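Local coordinates for protein probable N-acetyl-gamma-glutamyl-phosphate reductase, chloroplastic (PDB 1XYG) that probably catalyses the NADPH-dependent reduction of N-acetylglutamyl phosphate to the corresponding semialdehyde, the third of four steps from glutamate to N2-acetylornithine in arginine biosynthesis, at residues L117-I120 / A121-E124; Q129-K132 / A133-L136; H273-L276 / K277-E281; V324-N327 / L328-G331. All coordinates share one frame; numbering follows the deposited sequence.

Contact 1: residues L117-I120 / A121-E124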
ATOM      1  N   LEU A 117      14.208  30.596 -10.302  1.00 36.44           N
ATOM      2  CA  LEU A 117      13.775  31.493 -11.366  1.00 38.81           C
ATOM      3  C   LEU A 117      14.669  32.733 -11.475  1.00 41.40           C
ATOM      4  O   LEU A 117      14.902  33.421 -10.483  1.00 40.56           O
ATOM      5  CB  LEU A 117      12.323  31.918 -11.126  1.00 37.65           C
ATOM      6  CG  LEU A 117      11.280  30.789 -11.093  1.00 37.93           C
ATOM      7  CD1 LEU A 117       9.970  31.361 -10.601  1.00 36.33           C
ATOM      8  CD2 LEU A 117      11.087  30.169 -12.467  1.00 38.09           C
ATOM      9  N   ARG A 118      15.180  33.023 -12.669  1.00 45.38           N
ATOM     10  CA  ARG A 118      16.038  34.199 -12.835  1.00 49.18           C
ATOM     11  C   ARG A 118      15.221  35.478 -12.996  1.00 48.93           C
ATOM     12  O   ARG A 118      15.664  36.559 -12.620  1.00 47.56           O
ATOM     13  CB  ARG A 118      16.954  34.035 -14.044  1.00 53.30           C
ATOM     14  CG  ARG A 118      17.728  32.730 -14.120  1.00 59.33           C
ATOM     15  CD  ARG A 118      18.360  32.590 -15.493  1.00 65.02           C
ATOM     16  NE  ARG A 118      17.345  32.836 -16.507  1.00 71.60           N
ATOM     17  CZ  ARG A 118      17.537  32.778 -17.820  1.00 75.53           C
ATOM     18  NH1 ARG A 118      18.725  32.478 -18.325  1.00 78.83           N
ATOM     19  NH2 ARG A 118      16.521  33.020 -18.634  1.00 78.06           N
ATOM     20  N   ASN A 119      14.027  35.352 -13.561  1.00 48.58           N
ATOM     21  CA  ASN A 119      13.166  36.509 -13.742  1.00 49.63           C
ATOM     22  C   ASN A 119      12.450  36.842 -12.439  1.00 49.80           C
ATOM     23  O   ASN A 119      11.590  36.088 -11.989  1.00 49.31           O
ATOM     24  CB  ASN A 119      12.145  36.248 -14.846  1.00 49.87           C
ATOM     25  CG  ASN A 119      11.352  37.472 -15.174  1.00 51.27           C
ATOM     26  OD1 ASN A 119      10.713  38.063 -14.302  1.00 50.41           O
ATOM     27  ND2 ASN A 119      11.398  37.883 -16.432  1.00 51.54           N
ATOM     28  N   ILE A 120      12.807  37.979 -11.850  1.00 49.82           N
ATOM     29  CA  ILE A 120      12.239  38.432 -10.585  1.00 48.99           C
ATOM     30  C   ILE A 120      10.715  38.563 -10.570  1.00 48.98           C
ATOM     31  O   ILE A 120      10.049  38.066  -9.658  1.00 49.81           O
ATOM     32  CB  ILE A 120      12.884  39.773 -10.183  1.00 49.48           C
ATOM     33  CG1 ILE A 120      14.404  39.589 -10.108  1.00 49.46           C
ATOM     34  CG2 ILE A 120      12.344  40.265  -8.846  1.00 50.85           C
ATOM     35  CD1 ILE A 120      14.849  38.468  -9.175  1.00 47.02           C
ATOM     36  N   ALA A 121      10.166  39.255 -11.563  1.00 48.02           N
ATOM     37  CA  ALA A 121       8.717  39.445 -11.663  1.00 47.77           C
ATOM     38  C   ALA A 121       8.028  38.079 -11.715  1.00 47.67           C
ATOM     39  O   ALA A 121       6.941  37.879 -11.167  1.00 46.79           O
ATOM     40  CB  ALA A 121       8.370  40.243 -12.934  1.00 46.18           C
ATOM     41  N   GLU A 122       8.680  37.142 -12.387  1.00 47.99           N
ATOM     42  CA  GLU A 122       8.165  35.793 -12.532  1.00 48.12           C
ATOM     43  C   GLU A 122       8.100  35.098 -11.171  1.00 47.14           C
ATOM     44  O   GLU A 122       7.119  34.428 -10.847  1.00 46.44           O
ATOM     45  CB  GLU A 122       9.074  35.031 -13.487  1.00 48.42           C
ATOM     46  CG  GLU A 122       8.395  33.955 -14.279  1.00 49.68           C
ATOM     47  CD  GLU A 122       9.096  33.713 -15.595  1.00 49.79           C
ATOM     48  OE1 GLU A 122       8.781  34.415 -16.580  1.00 49.44           O
ATOM     49  OE2 GLU A 122       9.976  32.832 -15.637  1.00 49.49           O
ATOM     50  N   TYR A 123       9.140  35.272 -10.364  1.00 46.60           N
ATOM     51  CA  TYR A 123       9.165  34.657  -9.041  1.00 48.26           C
ATOM     52  C   TYR A 123       8.034  35.201  -8.188  1.00 49.94           C
ATOM     53  O   TYR A 123       7.375  34.459  -7.459  1.00 50.05           O
ATOM     54  CB  TYR A 123      10.498  34.941  -8.332  1.00 45.85           C
ATOM     55  CG  TYR A 123      10.500  34.583  -6.853  1.00 42.83           C
ATOM     56  CD1 TYR A 123      10.731  33.273  -6.427  1.00 41.21           C
ATOM     57  CD2 TYR A 123      10.219  35.551  -5.879  1.00 41.07           C
ATOM     58  CE1 TYR A 123      10.676  32.933  -5.069  1.00 39.50           C
ATOM     59  CE2 TYR A 123      10.159  35.221  -4.523  1.00 39.21           C
ATOM     60  CZ  TYR A 123      10.385  33.912  -4.124  1.00 39.77           C
ATOM     61  OH  TYR A 123      10.292  33.571  -2.788  1.00 37.30           O
ATOM     62  N   GLU A 124       7.815  36.507  -8.291  1.00 52.85           N
ATOM     63  CA  GLU A 124       6.787  37.175  -7.511  1.00 55.89           C
ATOM     64  C   GLU A 124       5.367  36.749  -7.867  1.00 56.51           C
ATOM     65  O   GLU A 124       4.549  36.509  -6.979  1.00 55.11           O
ATOM     66  CB  GLU A 124       6.930  38.687  -7.661  1.00 58.07           C
ATOM     67  CG  GLU A 124       6.532  39.441  -6.417  1.00 61.93           C
ATOM     68  CD  GLU A 124       6.701  40.937  -6.556  1.00 63.04           C
ATOM     69  OE1 GLU A 124       7.814  41.395  -6.897  1.00 63.52           O
ATOM     70  OE2 GLU A 124       5.714  41.656  -6.314  1.00 62.96           O
TER
HETATM   71  O   HOH W   1      12.661  33.028 -15.249  1.00 42.32           O
HETATM   72  O   HOH W   2      10.092  40.134  -6.856  1.00 40.39           O
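Asn119 lays its side chain over that of Glu122, with its CB 3.6 Å from Glu122 CB and its amide stacked on the carboxylate, the two planes only 9° apart although the chains themselves cross at about a right angle. With CG anti to the backbone N (chi1 -173°), the amide is carried over the start of helix 120-127, where OD1 accepts from Glu122 N at 2.9 Å. That donor stands 37° above the plane of the amide carbonyl. This is the N-cap of the helix: the side-chain oxygen takes up an amide hydrogen of the first turn, which has no earlier carbonyl of the helix to bind. The main chain follows at once, Tyr123 N donating to Asn119 O at 3.1 Å and Glu124 N to Ile120 O at 3.0 Å. A water links the backbone to the same glutamate, accepting from Asn119 N and donating to Glu122 OE2 at 2.7 Å. On the buried side, Leu117 CD1 comes against the backbone of Tyr123, 3.7 Å from its CA, while the leucine also packs on Pro226 and Gln230 of helix 224-236. The Tyr123 ring leads away from Leu117, its hydroxyl bonded to Asp114. A second water donates to Glu124 OE1 at 2.6 Å and, weakly, to Ile120 O.

Contact 2: residues Q129-K132 / A133-L136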
ATOM      1  N   GLN A 129       5.178  36.778  -3.385  1.00 63.61           N
ATOM      2  CA  GLN A 129       5.940  37.715  -2.580  1.00 65.24           C
ATOM      3  C   GLN A 129       7.175  38.212  -3.323  1.00 65.21           C
ATOM      4  O   GLN A 129       7.710  37.548  -4.210  1.00 60.05           O
ATOM      5  CB  GLN A 129       6.280  37.121  -1.203  1.00 69.23           C
ATOM      6  CG  GLN A 129       7.565  36.344  -1.010  1.00 74.58           C
ATOM      7  CD  GLN A 129       7.688  35.820   0.420  1.00 77.90           C
ATOM      8  OE1 GLN A 129       7.250  36.470   1.367  1.00 80.23           O
ATOM      9  NE2 GLN A 129       8.297  34.653   0.578  1.00 80.53           N
ATOM     10  N   PRO A 130       7.617  39.425  -2.997  1.00 61.01           N
ATOM     11  CA  PRO A 130       8.787  40.027  -3.637  1.00 61.15           C
ATOM     12  C   PRO A 130      10.054  39.207  -3.409  1.00 60.21           C
ATOM     13  O   PRO A 130      10.212  38.556  -2.378  1.00 59.31           O
ATOM     14  CB  PRO A 130       8.849  41.402  -2.992  1.00 61.77           C
ATOM     15  CG  PRO A 130       7.334  41.707  -2.793  1.00 63.41           C
ATOM     16  CD  PRO A 130       6.857  40.415  -2.219  1.00 62.27           C
ATOM     17  N   HIS A 131      10.937  39.211  -4.400  1.00 54.41           N
ATOM     18  CA  HIS A 131      12.209  38.500  -4.312  1.00 51.36           C
ATOM     19  C   HIS A 131      13.043  39.370  -3.370  1.00 51.82           C
ATOM     20  O   HIS A 131      13.237  40.562  -3.631  1.00 52.32           O
ATOM     21  CB  HIS A 131      12.857  38.436  -5.705  1.00 49.29           C
ATOM     22  CG  HIS A 131      13.987  37.456  -5.825  1.00 46.58           C
ATOM     23  ND1 HIS A 131      15.125  37.523  -5.050  1.00 44.50           N
ATOM     24  CD2 HIS A 131      14.175  36.414  -6.675  1.00 44.85           C
ATOM     25  CE1 HIS A 131      15.966  36.572  -5.417  1.00 44.47           C
ATOM     26  NE2 HIS A 131      15.411  35.885  -6.403  1.00 44.78           N
ATOM     27  N   LYS A 132      13.522  38.791  -2.274  1.00 51.63           N
ATOM     28  CA  LYS A 132      14.291  39.559  -1.294  1.00 51.22           C
ATOM     29  C   LYS A 132      15.810  39.459  -1.408  1.00 51.03           C
ATOM     30  O   LYS A 132      16.531  39.814  -0.476  1.00 51.47           O
ATOM     31  CB  LYS A 132      13.856  39.169   0.120  1.00 51.88           C
ATOM     32  CG  LYS A 132      12.435  39.592   0.448  1.00 54.80           C
ATOM     33  CD  LYS A 132      11.953  39.026   1.769  1.00 58.31           C
ATOM     34  CE  LYS A 132      11.730  37.532   1.672  1.00 60.85           C
ATOM     35  NZ  LYS A 132      11.095  37.005   2.903  1.00 65.41           N
ATOM     36  N   ALA A 133      16.295  38.993  -2.551  1.00 48.99           N
ATOM     37  CA  ALA A 133      17.732  38.857  -2.774  1.00 48.35           C
ATOM     38  C   ALA A 133      18.010  39.002  -4.265  1.00 48.43           C
ATOM     39  O   ALA A 133      18.768  38.233  -4.858  1.00 48.41           O
ATOM     40  CB  ALA A 133      18.208  37.494  -2.278  1.00 48.66           C
ATOM     41  N   VAL A 134      17.384  40.010  -4.859  1.00 49.07           N
ATOM     42  CA  VAL A 134      17.500  40.285  -6.287  1.00 48.83           C
ATOM     43  C   VAL A 134      18.916  40.230  -6.858  1.00 49.90           C
ATOM     44  O   VAL A 134      19.134  39.621  -7.905  1.00 50.43           O
ATOM     45  CB  VAL A 134      16.881  41.660  -6.632  1.00 49.01           C
ATOM     46  CG1 VAL A 134      17.101  41.980  -8.104  1.00 47.65           C
ATOM     47  CG2 VAL A 134      15.394  41.656  -6.322  1.00 48.10           C
ATOM     48  N   GLU A 135      19.867  40.880  -6.188  1.00 50.52           N
ATOM     49  CA  GLU A 135      21.256  40.904  -6.653  1.00 50.01           C
ATOM     50  C   GLU A 135      21.910  39.530  -6.622  1.00 47.90           C
ATOM     51  O   GLU A 135      22.499  39.087  -7.609  1.00 46.98           O
ATOM     52  CB  GLU A 135      22.117  41.857  -5.810  1.00 53.30           C
ATOM     53  CG  GLU A 135      22.091  43.341  -6.167  1.00 57.55           C
ATOM     54  CD  GLU A 135      21.710  43.619  -7.601  1.00 60.50           C
ATOM     55  OE1 GLU A 135      22.320  43.031  -8.510  1.00 62.22           O
ATOM     56  OE2 GLU A 135      20.798  44.442  -7.817  1.00 62.91           O
ATOM     57  N   LEU A 136      21.834  38.875  -5.471  1.00 45.53           N
ATOM     58  CA  LEU A 136      22.425  37.552  -5.302  1.00 44.36           C
ATOM     59  C   LEU A 136      21.912  36.603  -6.375  1.00 43.48           C
ATOM     60  O   LEU A 136      22.646  35.747  -6.869  1.00 41.79           O
ATOM     61  CB  LEU A 136      22.081  36.995  -3.916  1.00 43.07           C
ATOM     62  CG  LEU A 136      22.738  35.660  -3.539  1.00 43.81           C
ATOM     63  CD1 LEU A 136      24.237  35.793  -3.691  1.00 43.83           C
ATOM     64  CD2 LEU A 136      22.388  35.282  -2.107  1.00 43.46           C
TER
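His131 turns the edge of its imidazole back on the chain that follows it, and ND1 accepts a hydrogen bond from Ala133 N at 3.1 Å. The donor lies 5° from the ring plane, and the N-H...N angle is 152°. Having CG anti to the backbone N (chi1 -166°) swings the ring beside the histidine's own carbonyl carbon, which brings ND1 round to the amide of Ala133. Next to the bond, His131 CE1 comes within 3.3 Å of Ala133 O, while the CB of His131 touches Val134 CG2 at 4.1 Å. Further out, the second ring nitrogen, NE2, is bonded to Gln137 OE1, while the ring meets Tyr123 edge-to-face and rests on Ile120 of helix 120-127. Gln96 of helix 95-100 packs against both His131 and Ala133 and binds Lys132 N, and Lys132 NZ forms a salt bridge with Glu97. The histidine thus fastens the loop between helices 120-127 and 134-137 inside the NAD-binding domain. A leucine in its place would probably leave Ala133 N and Gln137 OE1 without their mates and let the turn before helix 134-137 shift. ND1, accepting from a backbone amide, is probably unprotonated, consistent with a neutral imidazole whose hydrogen sits on NE2 and faces Gln137 OE1.

Contact 3: residues H273-L276 / K277-E281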
ATOM      1  N   HIS A 273      15.573   8.828 -29.950  1.00 36.83           N
ATOM      2  CA  HIS A 273      16.275   7.819 -29.173  1.00 38.63           C
ATOM      3  C   HIS A 273      17.789   7.925 -29.309  1.00 38.40           C
ATOM      4  O   HIS A 273      18.511   7.883 -28.310  1.00 36.59           O
ATOM      5  CB  HIS A 273      15.811   6.418 -29.583  1.00 39.25           C
ATOM      6  CG  HIS A 273      16.477   5.319 -28.818  1.00 40.94           C
ATOM      7  ND1 HIS A 273      17.579   4.641 -29.294  1.00 42.11           N
ATOM      8  CD2 HIS A 273      16.228   4.815 -27.586  1.00 41.85           C
ATOM      9  CE1 HIS A 273      17.981   3.768 -28.388  1.00 41.54           C
ATOM     10  NE2 HIS A 273      17.178   3.854 -27.342  1.00 41.14           N
ATOM     11  N   GLN A 274      18.264   8.070 -30.543  1.00 39.40           N
ATOM     12  CA  GLN A 274      19.694   8.183 -30.799  1.00 40.03           C
ATOM     13  C   GLN A 274      20.268   9.436 -30.152  1.00 38.12           C
ATOM     14  O   GLN A 274      21.347   9.400 -29.569  1.00 35.70           O
ATOM     15  CB  GLN A 274      19.969   8.211 -32.306  1.00 43.12           C
ATOM     16  CG  GLN A 274      21.444   8.137 -32.666  1.00 49.84           C
ATOM     17  CD  GLN A 274      22.122   6.926 -32.051  1.00 53.71           C
ATOM     18  OE1 GLN A 274      21.705   5.785 -32.272  1.00 54.72           O
ATOM     19  NE2 GLN A 274      23.172   7.166 -31.269  1.00 54.96           N
ATOM     20  N   GLN A 275      19.549  10.548 -30.253  1.00 36.18           N
ATOM     21  CA  GLN A 275      20.030  11.791 -29.661  1.00 36.28           C
ATOM     22  C   GLN A 275      20.182  11.641 -28.149  1.00 36.04           C
ATOM     23  O   GLN A 275      21.176  12.076 -27.564  1.00 34.64           O
ATOM     24  CB  GLN A 275      19.067  12.938 -29.972  1.00 36.23           C
ATOM     25  CG  GLN A 275      19.570  14.294 -29.525  1.00 38.34           C
ATOM     26  CD  GLN A 275      21.002  14.540 -29.975  1.00 40.49           C
ATOM     27  OE1 GLN A 275      21.945  14.466 -29.176  1.00 39.94           O
ATOM     28  NE2 GLN A 275      21.176  14.814 -31.262  1.00 39.23           N
ATOM     29  N   LEU A 276      19.193  11.017 -27.519  1.00 35.92           N
ATOM     30  CA  LEU A 276      19.230  10.815 -26.082  1.00 36.01           C
ATOM     31  C   LEU A 276      20.337   9.840 -25.705  1.00 37.47           C
ATOM     32  O   LEU A 276      21.066  10.061 -24.732  1.00 35.42           O
ATOM     33  CB  LEU A 276      17.884  10.293 -25.582  1.00 32.86           C
ATOM     34  CG  LEU A 276      16.742  11.314 -25.585  1.00 32.01           C
ATOM     35  CD1 LEU A 276      15.462  10.665 -25.047  1.00 30.15           C
ATOM     36  CD2 LEU A 276      17.130  12.514 -24.732  1.00 28.11           C
ATOM     37  N   LYS A 277      20.465   8.767 -26.482  1.00 39.26           N
ATOM     38  CA  LYS A 277      21.483   7.770 -26.203  1.00 41.81           C
ATOM     39  C   LYS A 277      22.867   8.405 -26.293  1.00 41.29           C
ATOM     40  O   LYS A 277      23.749   8.129 -25.474  1.00 39.05           O
ATOM     41  CB  LYS A 277      21.370   6.595 -27.173  1.00 45.72           C
ATOM     42  CG  LYS A 277      22.131   5.382 -26.675  1.00 52.37           C
ATOM     43  CD  LYS A 277      21.866   4.158 -27.510  1.00 58.22           C
ATOM     44  CE  LYS A 277      22.474   4.287 -28.889  1.00 61.58           C
ATOM     45  NZ  LYS A 277      22.227   3.053 -29.679  1.00 65.00           N
ATOM     46  N   THR A 278      23.048   9.271 -27.280  1.00 40.01           N
ATOM     47  CA  THR A 278      24.321   9.957 -27.466  1.00 42.01           C
ATOM     48  C   THR A 278      24.588  10.989 -26.365  1.00 40.77           C
ATOM     49  O   THR A 278      25.684  11.049 -25.810  1.00 40.36           O
ATOM     50  CB  THR A 278      24.375  10.680 -28.838  1.00 42.26           C
ATOM     51  OG1 THR A 278      24.397   9.712 -29.892  1.00 43.16           O
ATOM     52  CG2 THR A 278      25.620  11.558 -28.939  1.00 43.37           C
ATOM     53  N   SER A 279      23.586  11.803 -26.052  1.00 40.45           N
ATOM     54  CA  SER A 279      23.735  12.841 -25.030  1.00 40.63           C
ATOM     55  C   SER A 279      24.046  12.329 -23.622  1.00 40.22           C
ATOM     56  O   SER A 279      24.679  13.033 -22.836  1.00 39.89           O
ATOM     57  CB  SER A 279      22.465  13.699 -24.963  1.00 39.54           C
ATOM     58  OG  SER A 279      22.210  14.346 -26.193  1.00 40.06           O
ATOM     59  N   TYR A 280      23.609  11.109 -23.310  1.00 40.29           N
ATOM     60  CA  TYR A 280      23.809  10.542 -21.977  1.00 42.11           C
ATOM     61  C   TYR A 280      24.578   9.224 -21.901  1.00 45.80           C
ATOM     62  O   TYR A 280      24.621   8.588 -20.842  1.00 44.49           O
ATOM     63  CB  TYR A 280      22.448  10.356 -21.295  1.00 37.13           C
ATOM     64  CG  TYR A 280      21.725  11.656 -21.040  1.00 33.85           C
ATOM     65  CD1 TYR A 280      22.337  12.675 -20.312  1.00 31.20           C
ATOM     66  CD2 TYR A 280      20.430  11.874 -21.528  1.00 32.05           C
ATOM     67  CE1 TYR A 280      21.688  13.883 -20.070  1.00 30.99           C
ATOM     68  CE2 TYR A 280      19.765  13.082 -21.291  1.00 29.16           C
ATOM     69  CZ  TYR A 280      20.405  14.082 -20.561  1.00 31.59           C
ATOM     70  OH  TYR A 280      19.786  15.292 -20.314  1.00 30.57           O
ATOM     71  N   GLU A 281      25.199   8.824 -23.006  1.00 51.00           N
ATOM     72  CA  GLU A 281      25.937   7.564 -23.055  1.00 54.66           C
ATOM     73  C   GLU A 281      26.983   7.366 -21.953  1.00 54.55           C
ATOM     74  O   GLU A 281      27.157   6.252 -21.464  1.00 52.21           O
ATOM     75  CB  GLU A 281      26.603   7.412 -24.414  1.00 61.46           C
ATOM     76  CG  GLU A 281      27.724   8.379 -24.626  1.00 69.30           C
ATOM     77  CD  GLU A 281      28.238   8.346 -26.037  1.00 74.03           C
ATOM     78  OE1 GLU A 281      28.494   7.236 -26.547  1.00 77.91           O
ATOM     79  OE2 GLU A 281      28.391   9.432 -26.635  1.00 77.76           O
TER
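Lys277 lies back along helix 269-280 over the residues one turn earlier, having CG anti to its backbone N (chi1 -164°) and a bend at chi3. Its CD passes 4.0 Å from His273 CE1, and further out its CE reaches 3.8 Å from Gln274 OE1, the aliphatic chain running at a slant to both side chains. Imidazole and ammonium do not meet, and His273 NE2 is instead bonded to the carbonyl of Leu289.

Leu276 lies on the buried face of the helix, where its CD2 is 4.4 Å from Tyr280 CE2. Both residues pack on helix 163-177 and strand 286-288, and the tyrosine hydroxyl reaches Leu170 O.

Along the more polar side, Gln274 and Gln275 each give their backbone carbonyl to two donors. Thr278 N and OG1 approach Gln274 O from opposite faces of its plane, the hydroxyl at 3.1 Å. Ser279 repeats this at Gln275 O, with OG at 2.8 Å and 37° above the carbonyl plane. The serine OG is placed beside its own backbone N by chi1 of -61°, which brings it back over the preceding turn, and Gln275 OE1 stands 3.0 Å from it. Replacing Ser279 by an alanine removes the hydroxyl and would probably leave Gln275 O with the helical amide as its one donor among these residues, and Gln275 OE1 without its neighbour. Serine and threonine hydroxyls bonded to the carbonyl four residues back are a familiar feature of alpha-helices, here on an amphipathic helix packed on the sheet of the dimerisation domain.

Contact 4: residues V324-N327 / L328-G331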
ATOM      1  N   VAL A 324      11.705   8.587 -15.361  1.00 22.74           N
ATOM      2  CA  VAL A 324      11.464   8.305 -13.950  1.00 22.20           C
ATOM      3  C   VAL A 324      12.682   8.494 -13.045  1.00 23.15           C
ATOM      4  O   VAL A 324      13.832   8.352 -13.477  1.00 22.11           O
ATOM      5  CB  VAL A 324      10.940   6.857 -13.758  1.00 21.63           C
ATOM      6  CG1 VAL A 324       9.743   6.606 -14.704  1.00 17.88           C
ATOM      7  CG2 VAL A 324      12.069   5.849 -14.042  1.00 17.57           C
ATOM      8  N   ILE A 325      12.402   8.806 -11.783  1.00 23.47           N
ATOM      9  CA  ILE A 325      13.424   9.002 -10.758  1.00 22.29           C
ATOM     10  C   ILE A 325      12.796   8.758  -9.392  1.00 22.67           C
ATOM     11  O   ILE A 325      11.589   8.538  -9.277  1.00 23.33           O
ATOM     12  CB  ILE A 325      13.962  10.464 -10.731  1.00 22.03           C
ATOM     13  CG1 ILE A 325      12.817  11.440 -10.443  1.00 21.74           C
ATOM     14  CG2 ILE A 325      14.633  10.823 -12.048  1.00 20.31           C
ATOM     15  CD1 ILE A 325      13.287  12.875 -10.224  1.00 20.67           C
ATOM     16  N   ASP A 326      13.629   8.772  -8.360  1.00 22.59           N
ATOM     17  CA  ASP A 326      13.146   8.663  -6.990  1.00 22.28           C
ATOM     18  C   ASP A 326      13.045  10.167  -6.686  1.00 22.64           C
ATOM     19  O   ASP A 326      14.060  10.868  -6.700  1.00 23.09           O
ATOM     20  CB  ASP A 326      14.200   8.003  -6.092  1.00 24.40           C
ATOM     21  CG  ASP A 326      13.828   8.059  -4.609  1.00 26.04           C
ATOM     22  OD1 ASP A 326      13.252   9.082  -4.180  1.00 26.07           O
ATOM     23  OD2 ASP A 326      14.123   7.094  -3.874  1.00 24.41           O
ATOM     24  N   ASN A 327      11.835  10.664  -6.450  1.00 21.95           N
ATOM     25  CA  ASN A 327      11.637  12.095  -6.207  1.00 23.57           C
ATOM     26  C   ASN A 327      12.478  12.687  -5.078  1.00 22.92           C
ATOM     27  O   ASN A 327      12.814  13.868  -5.114  1.00 22.74           O
ATOM     28  CB  ASN A 327      10.155  12.398  -5.946  1.00 22.53           C
ATOM     29  CG  ASN A 327       9.650  11.749  -4.688  1.00 24.86           C
ATOM     30  OD1 ASN A 327       9.537  10.521  -4.616  1.00 23.90           O
ATOM     31  ND2 ASN A 327       9.351  12.565  -3.672  1.00 24.21           N
ATOM     32  N   LEU A 328      12.817  11.870  -4.087  1.00 23.25           N
ATOM     33  CA  LEU A 328      13.617  12.335  -2.960  1.00 24.27           C
ATOM     34  C   LEU A 328      15.128  12.335  -3.214  1.00 24.96           C
ATOM     35  O   LEU A 328      15.873  13.053  -2.540  1.00 25.47           O
ATOM     36  CB  LEU A 328      13.324  11.485  -1.713  1.00 22.25           C
ATOM     37  CG  LEU A 328      11.938  11.647  -1.079  1.00 23.34           C
ATOM     38  CD1 LEU A 328      11.764  10.696   0.102  1.00 20.59           C
ATOM     39  CD2 LEU A 328      11.778  13.094  -0.636  1.00 24.02           C
ATOM     40  N   VAL A 329      15.588  11.541  -4.177  1.00 25.13           N
ATOM     41  CA  VAL A 329      17.020  11.458  -4.446  1.00 25.21           C
ATOM     42  C   VAL A 329      17.426  12.305  -5.648  1.00 25.33           C
ATOM     43  O   VAL A 329      17.819  13.459  -5.482  1.00 25.88           O
ATOM     44  CB  VAL A 329      17.465   9.982  -4.643  1.00 24.00           C
ATOM     45  CG1 VAL A 329      18.988   9.863  -4.515  1.00 23.19           C
ATOM     46  CG2 VAL A 329      16.817   9.105  -3.592  1.00 23.53           C
ATOM     47  N   LYS A 330      17.331  11.757  -6.853  1.00 24.41           N
ATOM     48  CA  LYS A 330      17.699  12.551  -8.023  1.00 25.79           C
ATOM     49  C   LYS A 330      16.742  13.738  -8.154  1.00 24.74           C
ATOM     50  O   LYS A 330      17.063  14.739  -8.789  1.00 24.56           O
ATOM     51  CB  LYS A 330      17.674  11.699  -9.295  1.00 23.66           C
ATOM     52  CG  LYS A 330      18.041  12.459 -10.565  1.00 24.24           C
ATOM     53  CD  LYS A 330      19.417  13.124 -10.474  1.00 24.94           C
ATOM     54  CE  LYS A 330      19.796  13.806 -11.792  1.00 24.50           C
ATOM     55  NZ  LYS A 330      21.114  14.527 -11.743  1.00 24.69           N
ATOM     56  N   GLY A 331      15.573  13.617  -7.529  1.00 24.85           N
ATOM     57  CA  GLY A 331      14.592  14.681  -7.576  1.00 25.65           C
ATOM     58  C   GLY A 331      14.839  15.735  -6.505  1.00 26.19           C
ATOM     59  O   GLY A 331      14.197  16.786  -6.505  1.00 24.41           O
TER
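Asp326 and Val329 meet at a slant, the valine's CG2 lying 3.3 Å from the carboxylate carbon CG of the aspartate. Asp326 has CG anti to its backbone N (chi1 171°), which aims the carboxylate over the turn. There OD1 accepts from Leu328 N at 2.8 Å, approached nearly in line with the C-O bond, and more weakly from Val329 N. The other oxygen, OD2, is bonded to Arg253, in a salt bridge, and to Gly302 N, leaving both ends of the buried carboxylate engaged and probably stabilising its negative charge.

Asn327 and Leu328 lie side by side and point the same way, ND2 3.8 Å from Leu328 CG; the asparagine amide is held by Gly254 N and Ser195 OG. Leu328 also packs on Pro359 of the second subunit. Ile325 and Lys330 cross at about a right angle, Ile325 CG2 touching Lys330 CG at 4.1 Å, while the ammonium group leads away to Glu146, Gln335 and Gln338.

Ile325 CD1 presses on Gly331 CA at a tight 3.5 Å. A CB on Gly331 would probably clash with Asn327 O, and the lack of one lets Ile325 CD1 come close. Gly331 N and Val329 N reach Asp326 O from opposite faces of its plane, the glycine at 3.2 Å. The whole is an Asp-capped type I turn, Asp326 to Val329, carrying strand 318-325 into helix 329-343, with a wider pi-type turn at 329-331, close to the probable catalytic Cys163.

In the fold
Contacts 1 and 2 form one patch of the NAD-binding domain, their centres 9 Å apart: Ile120 CD1 meets His131 CD2 at 3.3 Å, and Tyr123 CE2 lies 3.4 Å from Gln129 O, so helix 120-127 packs on the loop that leads to helix 134-137. Contact 3 sits on the dimerisation domain, its centre 32 Å from that of contact 1. Contact 4 is the buried one, its centre about 7 Å from that of the chain, and places Gly331 about 4 Å from the side chain of Cys163, the probable active-site residue. Contact 3 comes within about 8 Å of contact 4 at the nearest atoms, and Glu146 touches Tyr280 while pairing with Lys330.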